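Side-chain contacts in protein with a SET domain within carboxy region (Cryptosporidium parvum, PDB 4LDG), which probably acts as a histone H4K20 methyltransferase, as other members of the SET8 family do, this chain being the carboxy-terminal part that carries the SET domain: residues K125-Y128 and K129-L133; Y28-I31 and P32-R36. All coordinates share one frame; numbering follows the deposited sequence. Where two conformers were deposited one is given.

Interaction 1: residues K125-Y128 and K129-L133; sequences KIIY and KYCIL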
loop_
_atom_site.group_PDB
_atom_site.type_symbol
_atom_site.label_atom_id
_atom_site.label_comp_id
_atom_site.label_asym_id
_atom_site.label_seq_id
_atom_site.Cartn_x
_atom_site.Cartn_y
_atom_site.Cartn_z
ATOM N N LYS A 125 4.331 8.150 -11.973
ATOM C CA LYS A 125 5.212 8.557 -10.894
ATOM C C LYS A 125 4.644 9.764 -10.132
ATOM O O LYS A 125 4.668 9.799 -8.909
ATOM C CB LYS A 125 6.600 8.907 -11.433
ATOM C CG LYS A 125 7.600 9.319 -10.347
ATOM C CD LYS A 125 8.923 9.840 -10.895
ATOM C CE LYS A 125 9.928 9.991 -9.756
ATOM N NZ LYS A 125 11.213 10.679 -10.129
ATOM N N ILE A 126 4.127 10.746 -10.850
ATOM C CA ILE A 126 3.540 11.905 -10.200
ATOM C C ILE A 126 2.402 11.471 -9.283
ATOM O O ILE A 126 2.346 11.864 -8.122
ATOM C CB ILE A 126 3.111 12.963 -11.243
ATOM C CG1 ILE A 126 4.383 13.653 -11.778
ATOM C CG2 ILE A 126 2.123 13.969 -10.661
ATOM C CD1 ILE A 126 4.244 14.262 -13.151
ATOM N N ILE A 127 1.525 10.629 -9.783
ATOM C CA ILE A 127 0.404 10.130 -8.983
ATOM C C ILE A 127 0.847 9.283 -7.776
ATOM O O ILE A 127 0.336 9.460 -6.668
ATOM C CB ILE A 127 -0.580 9.321 -9.868
ATOM C CG1 ILE A 127 -1.140 10.217 -10.988
ATOM C CG2 ILE A 127 -1.724 8.727 -9.037
ATOM C CD1 ILE A 127 -1.957 11.397 -10.482
ATOM N N TYR A 128 1.796 8.386 -7.971
ATOM C CA TYR A 128 2.294 7.559 -6.880
ATOM C C TYR A 128 2.914 8.384 -5.759
ATOM O O TYR A 128 2.596 8.217 -4.578
ATOM C CB TYR A 128 3.327 6.558 -7.441
ATOM C CG TYR A 128 2.732 5.502 -8.371
ATOM C CD1 TYR A 128 1.423 5.078 -8.244
ATOM C CD2 TYR A 128 3.500 4.920 -9.356
ATOM C CE1 TYR A 128 0.911 4.112 -9.061
ATOM C CE2 TYR A 128 2.982 3.959 -10.203
ATOM C CZ TYR A 128 1.687 3.539 -10.033
ATOM O OH TYR A 128 1.154 2.569 -10.890
ATOM N N LYS A 129 3.788 9.292 -6.149
ATOM C CA LYS A 129 4.394 10.232 -5.224
ATOM C C LYS A 129 3.324 10.985 -4.446
ATOM O O LYS A 129 3.397 11.098 -3.219
ATOM C CB LYS A 129 5.294 11.202 -5.988
ATOM C CG LYS A 129 6.016 12.201 -5.103
ATOM C CD LYS A 129 7.197 12.867 -5.803
ATOM C CE LYS A 129 7.691 14.006 -4.941
ATOM N NZ LYS A 129 9.039 14.551 -5.317
ATOM N N TYR A 130 2.306 11.473 -5.144
ATOM C CA TYR A 130 1.232 12.169 -4.454
ATOM C C TYR A 130 0.508 11.262 -3.458
ATOM O O TYR A 130 0.201 11.687 -2.357
ATOM C CB TYR A 130 0.238 12.772 -5.453
ATOM C CG TYR A 130 -0.798 13.678 -4.814
ATOM C CD1 TYR A 130 -0.568 15.058 -4.672
ATOM C CD2 TYR A 130 -1.997 13.168 -4.361
ATOM C CE1 TYR A 130 -1.507 15.889 -4.112
ATOM C CE2 TYR A 130 -2.947 13.985 -3.775
ATOM C CZ TYR A 130 -2.694 15.346 -3.646
ATOM O OH TYR A 130 -3.645 16.148 -3.059
ATOM N N CYS A 131 0.183 10.033 -3.851
ATOM C CA CYS A 131 -0.519 9.098 -2.924
ATOM C C CYS A 131 0.352 8.735 -1.710
ATOM O O CYS A 131 -0.120 8.672 -0.574
ATOM C CB CYS A 131 -0.924 7.828 -3.637
ATOM S SG CYS A 131 -2.063 8.037 -5.015
ATOM N N ILE A 132 1.637 8.525 -1.948
ATOM C CA ILE A 132 2.531 8.184 -0.855
ATOM C C ILE A 132 2.532 9.283 0.203
ATOM O O ILE A 132 2.392 9.010 1.389
ATOM C CB ILE A 132 3.966 7.934 -1.340
ATOM C CG1 ILE A 132 4.012 6.620 -2.096
ATOM C CG2 ILE A 132 4.908 7.831 -0.138
ATOM C CD1 ILE A 132 5.311 6.367 -2.816
ATOM N N LEU A 133 2.682 10.531 -0.239
ATOM C CA LEU A 133 2.896 11.647 0.690
ATOM C C LEU A 133 1.614 12.194 1.305
ATOM O O LEU A 133 1.663 12.742 2.392
ATOM C CB LEU A 133 3.673 12.764 -0.001
ATOM C CG LEU A 133 5.143 12.435 -0.272
ATOM C CD1 LEU A 133 5.761 13.433 -1.203
ATOM C CD2 LEU A 133 5.938 12.371 1.022
#
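Ile127 and Cys131 touch one turn apart on helix 121-134, CG2 of Ile127 lying 4.1 Å from SG of Cys131. The sulfur is carried back over the preceding turn because it stands anti to its own carbonyl carbon (chi1 -61°), which also leaves SG 3.2 Å from the carbonyl O of Ile127. Cysteine suits this spot: it is small and apolar enough to lie close against the backbone. Ile132 does the same one residue on, its CG1 resting 3.3 Å from the carbonyl O of Tyr128, whereas the ring of Tyr128 leads away from the following turn.

What holds these side chains in step is the regular alpha-helical i to i+4 bonding. Cys131 N reaches Ile127 O at 2.9 Å, and Ile132 N reaches Tyr128 O at 2.8 Å. Lys125 and Lys129 follow the same spacing, Lys129 N bonding to Lys125 O. Their chains are extended, with Lys125 NZ and Lys129 NZ 6.5 Å apart, and a malonate ion, probably from the crystallisation liquor, lies about 6 Å from the Lys125 side chain.

Both tyrosines bury their rings and satisfy their hydroxyls farther out, Tyr128 OH on Asp161 O and Tyr130 OH on Ser87 OG. The helix is buried on two sides, with the lysines at its outer edge: Tyr128 and Ile132 pack on Phe163 of strand 163-166, Leu235 of strand 230-237 and Phe244 of strand 240-247, while Ile126 turns to the loop at Glu97 and Tyr130 to Ser91 and Met107.

Interaction 2: residues Y28-I31 and P32-R36; sequences YSKI and PYFER
Phe34 folds back over the carbonyl of Lys30 at a proline kink in helix 15-36, where Pro32 has no N-H to give to the turn before. The tight side is here. Lys30 O accepts the N-H of Phe34 at 2.9 Å and lies 3.3 Å above one face of the phenyl ring, toward its rim. With CG anti to the carbonyl carbon (chi1 -64°), the ring reaches back far enough for CE2 to come within 3.5 Å of Lys30 CB. A flat aromatic suits this place because it can cover both the peptide and the lysine's aliphatic root, while NZ extends to a salt bridge with Asp26. Tyr33 is also buried; it packs on Val111 and gives its hydroxyl a hydrogen bond with His113 ND1.

Toward the solvent the contact is thinner. The rigid ring of Pro32 sits on the exposed surface, where it touches Tyr109, and the turn before it is irregular, the bond from Ile31 N to Tyr28 O being weak. Ile31 and Glu35 run alongside each other in the same direction, one turn apart, joined through the backbone by Glu35 N bonding to Ile31 O at 2.8 Å. The glutamate's polar end is engaged beyond the helix, by Tyr41 OH, and against the isoleucine it makes just a loose touch, OE2 standing 3.9 Å from Ile31 CG2.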
loop_
_atom_site.group_PDB
_atom_site.type_symbol
_atom_site.label_atom_id
_atom_site.label_comp_id
_atom_site.label_asym_id
_atom_site.label_seq_id
_atom_site.Cartn_x
_atom_site.Cartn_y
_atom_site.Cartn_z
ATOM N N TYR A 28 -16.358 3.058 5.272
ATOM C CA TYR A 28 -17.581 3.838 5.510
ATOM C C TYR A 28 -17.501 5.264 4.974
ATOM O O TYR A 28 -18.493 5.785 4.466
ATOM C CB TYR A 28 -17.924 3.932 7.007
ATOM C CG TYR A 28 -18.458 2.682 7.668
ATOM C CD1 TYR A 28 -18.743 1.521 6.942
ATOM C CD2 TYR A 28 -18.716 2.673 9.043
ATOM C CE1 TYR A 28 -19.239 0.384 7.576
ATOM C CE2 TYR A 28 -19.211 1.545 9.678
ATOM C CZ TYR A 28 -19.472 0.407 8.939
ATOM O OH TYR A 28 -19.974 -0.709 9.566
ATOM N N SER A 29 -16.337 5.891 5.105
ATOM C CA SER A 29 -16.148 7.269 4.655
ATOM C C SER A 29 -16.163 7.422 3.137
ATOM O O SER A 29 -16.403 8.508 2.630
ATOM C CB SER A 29 -14.845 7.834 5.217
ATOM O OG SER A 29 -15.055 8.324 6.530
ATOM N N LYS A 30 -15.917 6.336 2.417
ATOM C CA LYS A 30 -15.901 6.352 0.948
ATOM C C LYS A 30 -17.212 5.845 0.308
ATOM O O LYS A 30 -17.383 5.935 -0.914
ATOM C CB LYS A 30 -14.715 5.521 0.453
ATOM C CG LYS A 30 -13.352 6.139 0.788
ATOM C CD LYS A 30 -12.218 5.134 0.669
ATOM C CE LYS A 30 -10.860 5.797 0.879
ATOM N NZ LYS A 30 -9.719 4.891 0.530
ATOM N N ILE A 31 -18.127 5.320 1.126
ATOM C CA ILE A 31 -19.396 4.777 0.610
ATOM C C ILE A 31 -20.194 5.782 -0.235
ATOM O O ILE A 31 -20.604 5.433 -1.340
ATOM C CB ILE A 31 -20.265 4.129 1.731
ATOM C CG1 ILE A 31 -19.578 2.828 2.196
ATOM C CG2 ILE A 31 -21.685 3.839 1.240
ATOM C CD1 ILE A 31 -20.389 1.923 3.103
ATOM N N PRO A 32 -20.392 7.025 0.259
ATOM C CA PRO A 32 -21.115 8.011 -0.548
ATOM C C PRO A 32 -20.498 8.209 -1.943
ATOM O O PRO A 32 -21.228 8.371 -2.927
ATOM C CB PRO A 32 -20.990 9.302 0.276
ATOM C CG PRO A 32 -20.657 8.858 1.659
ATOM C CD PRO A 32 -19.811 7.642 1.463
ATOM N N TYR A 33 -19.166 8.190 -2.021
ATOM C CA TYR A 33 -18.480 8.267 -3.307
ATOM C C TYR A 33 -18.690 6.996 -4.138
ATOM O O TYR A 33 -18.938 7.090 -5.333
ATOM C CB TYR A 33 -16.980 8.588 -3.133
ATOM C CG TYR A 33 -16.166 8.367 -4.392
ATOM C CD1 TYR A 33 -15.960 9.393 -5.311
ATOM C CD2 TYR A 33 -15.624 7.120 -4.678
ATOM C CE1 TYR A 33 -15.233 9.182 -6.471
ATOM C CE2 TYR A 33 -14.901 6.897 -5.834
ATOM C CZ TYR A 33 -14.702 7.926 -6.727
ATOM O OH TYR A 33 -13.975 7.693 -7.872
ATOM N N PHE A 34 -18.600 5.816 -3.526
ATOM C CA PHE A 34 -18.873 4.556 -4.263
ATOM C C PHE A 34 -20.307 4.526 -4.806
ATOM O O PHE A 34 -20.547 4.138 -5.951
ATOM C CB PHE A 34 -18.611 3.305 -3.400
ATOM C CG PHE A 34 -17.163 3.132 -2.976
ATOM C CD1 PHE A 34 -16.118 3.401 -3.851
ATOM C CD2 PHE A 34 -16.852 2.691 -1.696
ATOM C CE1 PHE A 34 -14.793 3.265 -3.448
ATOM C CE2 PHE A 34 -15.535 2.549 -1.290
ATOM C CZ PHE A 34 -14.500 2.830 -2.165
ATOM N N GLU A 35 -21.259 4.954 -3.987
ATOM C CA GLU A 35 -22.665 4.913 -4.391
ATOM C C GLU A 35 -22.958 5.904 -5.509
ATOM O O GLU A 35 -23.561 5.534 -6.501
ATOM C CB GLU A 35 -23.591 5.119 -3.194
ATOM C CG GLU A 35 -23.882 3.803 -2.485
ATOM C CD GLU A 35 -24.725 3.951 -1.231
ATOM O OE1 GLU A 35 -25.090 5.098 -0.868
ATOM O OE2 GLU A 35 -25.011 2.903 -0.603
ATOM N N ARG A 36 -22.488 7.141 -5.374
ATOM C CA ARG A 36 -22.600 8.113 -6.466
ATOM C C ARG A 36 -22.015 7.622 -7.782
ATOM O O ARG A 36 -22.545 7.948 -8.835
ATOM C CB ARG A 36 -21.951 9.444 -6.105
ATOM C CG ARG A 36 -22.943 10.463 -5.585
ATOM C CD ARG A 36 -22.286 11.804 -5.322
ATOM N NE ARG A 36 -21.259 11.695 -4.284
ATOM C CZ ARG A 36 -21.056 12.579 -3.308
ATOM N NH1 ARG A 36 -21.803 13.677 -3.192
ATOM N NH2 ARG A 36 -20.086 12.351 -2.430
#

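In the fold
Interaction 2 comes first along the chain, at the C-terminal end of helix 15-36, and interaction 1 follows on helix 121-134, which packs on strands 163-166, 230-237 and 240-247 of the SET domain. Their centres are 22 Å apart and their nearest atoms about 10 Å, so the two do not touch. Interaction 1 is the more central, its centre 12 Å from the centre of the chain against 20 Å for interaction 2. Helix 121-134 thus covers strands of the SET domain, while the 28-36 part of helix 15-36 packs farther out, on strand 111-112 and nearby loops.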